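Local coordinates for cell wall surface anchor family protein (Streptococcus pneumoniae, PDB 4OQ1) that probably anchors the pilus to the pneumococcal surface, serving as the ancillary pilin of the cell-wall-attached fibre, at residues H28-Q33 with F125-T130; L52-L57 with K85-E90. The protein carries 3 engineered substitutions. All blocks are in the same frame, centred on the assembly; numbering follows the deposited sequence.

Contact 1: H28-Q33 with F125-T130; sequences HTLVLQ and FLFEMT
His28 meets Met129 at one end and Leu32 meets Phe125 at the other, as strands 28-33 and 125-129 run roughly antiparallel (150°) with axes 9.0 Å apart at closest, not paired through their backbones and meeting mainly through side chains. The fullest overlap is at His28. Met129 CB lies over one face of the imidazole, offset toward its rim, while the thioether approaches the ring obliquely, SD 4.2 Å from the ring centroid. The Met129 chain bends at chi2 (-57°), and its terminal CE comes to 3.5 Å from His28 CB; a flexible, unbranched side chain can bend in this way, so that CB, SD and CE all run along the histidine. The polar end of His28 is served elsewhere, since NE2 is hydrogen-bonded to Asn105, although CE1 also comes within 3.1 Å of Thr130 O. The two strands are well separated in one curled sheet and face each other across its interior, an arrangement consistent with the immunoglobulin-like (IgG-rev or CnaB) sandwich folds of Gram-positive pilins. Further in, Leu30 CD2 sits almost squarely over the centre of the Phe127 ring, 3.7 Å from its centroid, a CH-pi contact that pairs a compact methyl with a broad flat surface. Tyr108 and Ile139 also touch this phenyl ring. Leu32 CD2 then reaches Phe125 CZ at 3.8 Å, coming at the ring obliquely.

Contact 2: L52-L57 with K85-E90; sequences LQVWKL and KKTSFE
Leu52 pairs with Phe89 at one end of an antiparallel beta ladder, in which strands 50-56 and 85-93 lie side by side as neighbours in the curled sheet of a sandwich-like domain. The backbones of Leu52 and Phe89 exchange two hydrogen bonds, Leu52 N to Phe89 O (2.7 Å) and Phe89 N to Leu52 O. The leucine side chain faces the apolar interior with Phe89, where both also touch Val100. Gln53, opposite Ser88 in a non-hydrogen-bonded pair, lies on the other face. Its chain bends at chi2 (-60°), and the amide lies against the serine, NE2 3.6 Å from Ser88 CB; the Ser88 hydroxyl itself bonds to Arg51. Val54 returns to the face of Leu52 and is linked to Thr87 by a second pair of backbone bonds. Its CG2 touches Thr87 CG2 at 3.5 Å, the two beta-branched side chains lying side by side, and also meets Phe89 CE2 at 3.6 Å. Beta branching suits such an extended backbone, and the threonine gives a methyl to the valine. Trp55 and Lys86 pack together on the face of Gln53. The lysine chain, turned at chi2 (71°), lays CD over the indole face, 3.4 Å from the centroid of the five-membered ring. Leu81 and Phe84 also pack on the tryptophan. Lys86 NZ stands 4.7 Å from the centroid of the six-membered ring in an off-centre cation-pi contact. The aliphatic part of this exposed lysine thus covers the buried indole, and its charged end suits the surface. Lys56 and Lys85 make the last hydrogen-bonded pair; their ammonium ends lead away from the ladder, and Lys56 N donates to Lys85 O at 2.7 Å.

Overall arrangement
Both contacts lie in the N-terminal domain of this elongated three-part chain, near one tip, their centres about 12 Å apart. Along the sequence contact 2 is nested within the loop closed by contact 1. All four strands belong to one curled mixed sheet. In it 50-56 and 85-93 are direct neighbours, with 106-110 and then 120-129 beyond the first, and 98-103 and then 28-33 beyond the second. Contact 2 builds the sheet strand to strand through backbone bonds, whereas contact 1 joins remote strands across its interior; together they probably hold this terminal domain of the ancillary pilin in shape. Leu126 CD2 packs 4.0 Å from Leu57 CD1, away from the side of 120-129 that meets 28-33.

Contact 1: H28-Q33 with F125-T130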
loop_
_atom_site.group_PDB
_atom_site.type_symbol
_atom_site.label_atom_id
_atom_site.label_comp_id
_atom_site.label_asym_id
_atom_site.label_seq_id
_atom_site.Cartn_x
_atom_site.Cartn_y
_atom_site.Cartn_z
ATOM N N HIS A 28 27.765 10.976 -33.469
ATOM C CA HIS A 28 27.897 9.891 -32.573
ATOM C C HIS A 28 26.568 9.644 -31.857
ATOM O O HIS A 28 25.723 10.560 -31.635
ATOM C CB HIS A 28 28.983 10.155 -31.521
ATOM C CG HIS A 28 30.350 10.252 -32.077
ATOM N ND1 HIS A 28 31.149 9.147 -32.267
ATOM C CD2 HIS A 28 31.082 11.324 -32.463
ATOM C CE1 HIS A 28 32.307 9.533 -32.771
ATOM N NE2 HIS A 28 32.293 10.846 -32.892
ATOM N N THR A 29 26.421 8.403 -31.503
ATOM C CA THR A 29 25.334 7.977 -30.636
ATOM C C THR A 29 25.861 7.430 -29.276
ATOM O O THR A 29 26.799 6.621 -29.215
ATOM C CB THR A 29 24.489 6.875 -31.294
ATOM O OG1 THR A 29 23.949 7.357 -32.528
ATOM C CG2 THR A 29 23.368 6.482 -30.380
ATOM N N LEU A 30 25.204 7.898 -28.209
ATOM C CA LEU A 30 25.458 7.408 -26.848
ATOM C C LEU A 30 24.250 6.560 -26.365
ATOM O O LEU A 30 23.119 6.936 -26.457
ATOM C CB LEU A 30 25.685 8.597 -25.873
ATOM C CG LEU A 30 25.810 8.228 -24.379
ATOM C CD1 LEU A 30 27.009 7.461 -23.998
ATOM C CD2 LEU A 30 25.669 9.545 -23.564
ATOM N N VAL A 31 24.571 5.372 -25.884
ATOM C CA VAL A 31 23.577 4.444 -25.279
ATOM C C VAL A 31 23.765 4.514 -23.708
ATOM O O VAL A 31 24.920 4.422 -23.209
ATOM C CB VAL A 31 23.834 2.989 -25.843
ATOM C CG1 VAL A 31 23.251 1.896 -24.974
ATOM C CG2 VAL A 31 23.288 2.828 -27.258
ATOM N N LEU A 32 22.674 4.807 -22.982
ATOM C CA LEU A 32 22.648 4.848 -21.523
ATOM C C LEU A 32 21.759 3.710 -21.005
ATOM O O LEU A 32 20.612 3.568 -21.358
ATOM C CB LEU A 32 22.091 6.194 -21.024
ATOM C CG LEU A 32 22.989 7.394 -21.359
ATOM C CD1 LEU A 32 22.354 8.715 -21.101
ATOM C CD2 LEU A 32 24.288 7.300 -20.573
ATOM N N GLN A 33 22.316 2.867 -20.159
ATOM C CA GLN A 33 21.546 1.837 -19.509
ATOM C C GLN A 33 21.359 2.311 -18.058
ATOM O O GLN A 33 22.268 2.874 -17.451
ATOM C CB GLN A 33 22.300 0.512 -19.659
ATOM C CG GLN A 33 22.303 -0.031 -21.074
ATOM C CD GLN A 33 23.383 -1.069 -21.370
ATOM O OE1 GLN A 33 24.173 -1.453 -20.503
ATOM N NE2 GLN A 33 23.383 -1.576 -22.594
ATOM N N PHE A 125 28.515 12.063 -14.608
ATOM C CA PHE A 125 29.606 11.369 -15.261
ATOM C C PHE A 125 30.136 12.173 -16.435
ATOM O O PHE A 125 29.496 13.165 -16.905
ATOM C CB PHE A 125 29.173 9.970 -15.723
ATOM C CG PHE A 125 27.983 9.967 -16.639
ATOM C CD1 PHE A 125 26.670 10.072 -16.180
ATOM C CD2 PHE A 125 28.172 9.881 -18.005
ATOM C CE1 PHE A 125 25.630 10.115 -17.076
ATOM C CE2 PHE A 125 27.127 9.894 -18.878
ATOM C CZ PHE A 125 25.852 9.966 -18.420
ATOM N N LEU A 126 31.218 11.673 -17.013
ATOM C CA LEU A 126 31.706 12.264 -18.229
ATOM C C LEU A 126 31.614 11.195 -19.265
ATOM O O LEU A 126 31.701 10.021 -18.946
ATOM C CB LEU A 126 33.210 12.593 -18.110
ATOM C CG LEU A 126 33.785 13.598 -17.137
ATOM C CD1 LEU A 126 35.240 13.867 -17.445
ATOM C CD2 LEU A 126 33.009 14.856 -17.248
ATOM N N PHE A 127 31.431 11.631 -20.476
ATOM C CA PHE A 127 31.694 10.773 -21.619
ATOM C C PHE A 127 32.511 11.477 -22.736
ATOM O O PHE A 127 32.370 12.663 -22.955
ATOM C CB PHE A 127 30.377 10.145 -22.132
ATOM C CG PHE A 127 29.394 11.083 -22.756
ATOM C CD1 PHE A 127 29.416 11.337 -24.128
ATOM C CD2 PHE A 127 28.507 11.779 -21.964
ATOM C CE1 PHE A 127 28.475 12.152 -24.740
ATOM C CE2 PHE A 127 27.591 12.663 -22.543
ATOM C CZ PHE A 127 27.586 12.871 -23.916
ATOM N N GLU A 128 33.191 10.689 -23.587
ATOM C CA GLU A 128 34.032 11.330 -24.598
ATOM C C GLU A 128 33.713 10.671 -25.931
ATOM O O GLU A 128 33.659 9.437 -26.004
ATOM C CB GLU A 128 35.485 11.216 -24.206
ATOM C CG GLU A 128 36.399 11.789 -25.281
ATOM C CD GLU A 128 37.840 11.720 -24.940
ATOM O OE1 GLU A 128 38.428 12.787 -24.851
ATOM O OE2 GLU A 128 38.386 10.613 -24.751
ATOM N N MET A 129 33.379 11.526 -26.918
ATOM C CA MET A 129 33.316 11.156 -28.345
ATOM C C MET A 129 34.592 11.592 -29.139
ATOM O O MET A 129 34.917 12.735 -29.206
ATOM C CB MET A 129 32.082 11.862 -28.882
ATOM C CG MET A 129 30.803 11.335 -28.210
ATOM S SD MET A 129 30.628 9.544 -28.417
ATOM C CE MET A 129 28.849 9.454 -28.102
ATOM N N THR A 130 35.303 10.643 -29.730
ATOM C CA THR A 130 36.405 11.005 -30.615
ATOM C C THR A 130 36.202 10.366 -31.994
ATOM O O THR A 130 35.311 9.553 -32.160
ATOM C CB THR A 130 37.723 10.547 -30.014
ATOM O OG1 THR A 130 37.814 9.140 -30.105
ATOM C CG2 THR A 130 37.821 10.926 -28.604
#

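Contact 2: L52-L57 with K85-E90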
loop_
_atom_site.group_PDB
_atom_site.type_symbol
_atom_site.label_atom_id
_atom_site.label_comp_id
_atom_site.label_asym_id
_atom_site.label_seq_id
_atom_site.Cartn_x
_atom_site.Cartn_y
_atom_site.Cartn_z
ATOM N N LEU A 52 18.879 15.295 -23.421
ATOM C CA LEU A 52 19.984 15.169 -22.429
ATOM C C LEU A 52 20.771 16.470 -22.324
ATOM O O LEU A 52 21.349 16.929 -23.291
ATOM C CB LEU A 52 20.858 14.024 -22.814
ATOM C CG LEU A 52 21.926 13.753 -21.754
ATOM C CD1 LEU A 52 21.377 13.019 -20.489
ATOM C CD2 LEU A 52 23.042 12.994 -22.396
ATOM N N GLN A 53 20.700 17.146 -21.191
ATOM C CA GLN A 53 21.464 18.334 -20.959
ATOM C C GLN A 53 22.921 17.976 -20.666
ATOM O O GLN A 53 23.181 17.053 -19.821
ATOM C CB GLN A 53 20.937 19.086 -19.731
ATOM C CG GLN A 53 19.480 19.535 -19.872
ATOM C CD GLN A 53 19.276 20.464 -21.047
ATOM O OE1 GLN A 53 20.082 21.352 -21.341
ATOM N NE2 GLN A 53 18.221 20.219 -21.750
ATOM N N VAL A 54 23.849 18.659 -21.336
ATOM C CA VAL A 54 25.272 18.462 -21.113
ATOM C C VAL A 54 26.080 19.779 -21.049
ATOM O O VAL A 54 25.630 20.858 -21.489
ATOM C CB VAL A 54 25.905 17.522 -22.166
ATOM C CG1 VAL A 54 25.160 16.231 -22.307
ATOM C CG2 VAL A 54 26.046 18.214 -23.530
ATOM N N TRP A 55 27.284 19.685 -20.534
ATOM C CA TRP A 55 28.248 20.716 -20.693
ATOM C C TRP A 55 29.378 20.163 -21.459
ATOM O O TRP A 55 29.947 19.143 -21.050
ATOM C CB TRP A 55 28.764 21.140 -19.336
ATOM C CG TRP A 55 27.781 21.878 -18.463
ATOM C CD1 TRP A 55 27.700 23.250 -18.293
ATOM C CD2 TRP A 55 26.743 21.331 -17.696
ATOM N NE1 TRP A 55 26.698 23.576 -17.449
ATOM C CE2 TRP A 55 26.053 22.442 -17.076
ATOM C CE3 TRP A 55 26.269 20.052 -17.499
ATOM C CZ2 TRP A 55 25.007 22.260 -16.219
ATOM C CZ3 TRP A 55 25.197 19.842 -16.650
ATOM C CH2 TRP A 55 24.572 20.955 -16.020
ATOM N N LYS A 56 29.822 20.866 -22.477
ATOM C CA LYS A 56 30.989 20.425 -23.281
ATOM C C LYS A 56 32.234 21.107 -22.744
ATOM O O LYS A 56 32.283 22.356 -22.629
ATOM C CB LYS A 56 30.760 20.803 -24.759
ATOM C CG LYS A 56 31.892 20.356 -25.732
ATOM C CD LYS A 56 31.673 20.857 -27.199
ATOM C CE LYS A 56 32.668 20.217 -28.153
ATOM N NZ LYS A 56 34.098 20.370 -27.773
ATOM N N LEU A 57 33.182 20.300 -22.297
ATOM C CA LEU A 57 34.342 20.803 -21.588
ATOM C C LEU A 57 35.389 21.336 -22.581
ATOM O O LEU A 57 35.458 20.867 -23.653
ATOM C CB LEU A 57 34.986 19.740 -20.653
ATOM C CG LEU A 57 34.191 18.917 -19.644
ATOM C CD1 LEU A 57 35.041 18.006 -18.703
ATOM C CD2 LEU A 57 33.401 19.802 -18.774
ATOM N N LYS A 85 30.506 25.009 -22.647
ATOM C CA LYS A 85 29.412 25.247 -23.539
ATOM C C LYS A 85 28.261 24.337 -23.088
ATOM O O LYS A 85 28.405 23.129 -23.128
ATOM C CB LYS A 85 29.806 24.917 -24.993
ATOM C CG LYS A 85 28.675 25.000 -26.018
ATOM C CD LYS A 85 28.925 24.252 -27.365
ATOM C CE LYS A 85 27.937 24.750 -28.455
ATOM N NZ LYS A 85 28.087 24.106 -29.798
ATOM N N LYS A 86 27.149 24.945 -22.674
ATOM C CA LYS A 86 25.983 24.222 -22.259
ATOM C C LYS A 86 25.209 23.851 -23.471
ATOM O O LYS A 86 24.871 24.721 -24.290
ATOM C CB LYS A 86 25.116 25.078 -21.360
ATOM C CG LYS A 86 23.934 24.335 -20.764
ATOM C CD LYS A 86 24.338 23.310 -19.692
ATOM C CE LYS A 86 23.151 22.405 -19.349
ATOM N NZ LYS A 86 21.932 23.208 -18.984
ATOM N N THR A 87 24.959 22.578 -23.682
ATOM C CA THR A 87 24.129 22.222 -24.847
ATOM C C THR A 87 23.159 21.092 -24.498
ATOM O O THR A 87 23.032 20.762 -23.291
ATOM C CB THR A 87 24.979 21.979 -26.095
ATOM O OG1 THR A 87 24.144 21.911 -27.244
ATOM C CG2 THR A 87 25.836 20.736 -26.006
ATOM N N SER A 88 22.471 20.538 -25.505
ATOM C CA SER A 88 21.652 19.379 -25.283
ATOM C C SER A 88 21.405 18.545 -26.520
ATOM O O SER A 88 21.576 19.017 -27.614
ATOM C CB SER A 88 20.370 19.859 -24.624
ATOM O OG SER A 88 19.480 20.300 -25.621
ATOM N N PHE A 89 21.073 17.266 -26.349
ATOM C CA PHE A 89 20.850 16.333 -27.405
ATOM C C PHE A 89 19.525 15.615 -27.232
ATOM O O PHE A 89 19.068 15.374 -26.084
ATOM C CB PHE A 89 21.961 15.308 -27.422
ATOM C CG PHE A 89 23.300 15.924 -27.557
ATOM C CD1 PHE A 89 23.676 16.600 -28.721
ATOM C CD2 PHE A 89 24.206 15.839 -26.522
ATOM C CE1 PHE A 89 24.919 17.190 -28.830
ATOM C CE2 PHE A 89 25.475 16.412 -26.642
ATOM C CZ PHE A 89 25.844 17.069 -27.781
ATOM N N GLU A 90 18.908 15.257 -28.354
ATOM C CA GLU A 90 17.672 14.469 -28.328
ATOM C C GLU A 90 17.888 13.104 -27.773
ATOM O O GLU A 90 18.836 12.406 -28.167
ATOM C CB GLU A 90 17.117 14.271 -29.736
ATOM C CG GLU A 90 16.727 15.578 -30.391
ATOM C CD GLU A 90 15.745 15.437 -31.537
ATOM O OE1 GLU A 90 15.064 14.378 -31.650
ATOM O OE2 GLU A 90 15.655 16.433 -32.308
#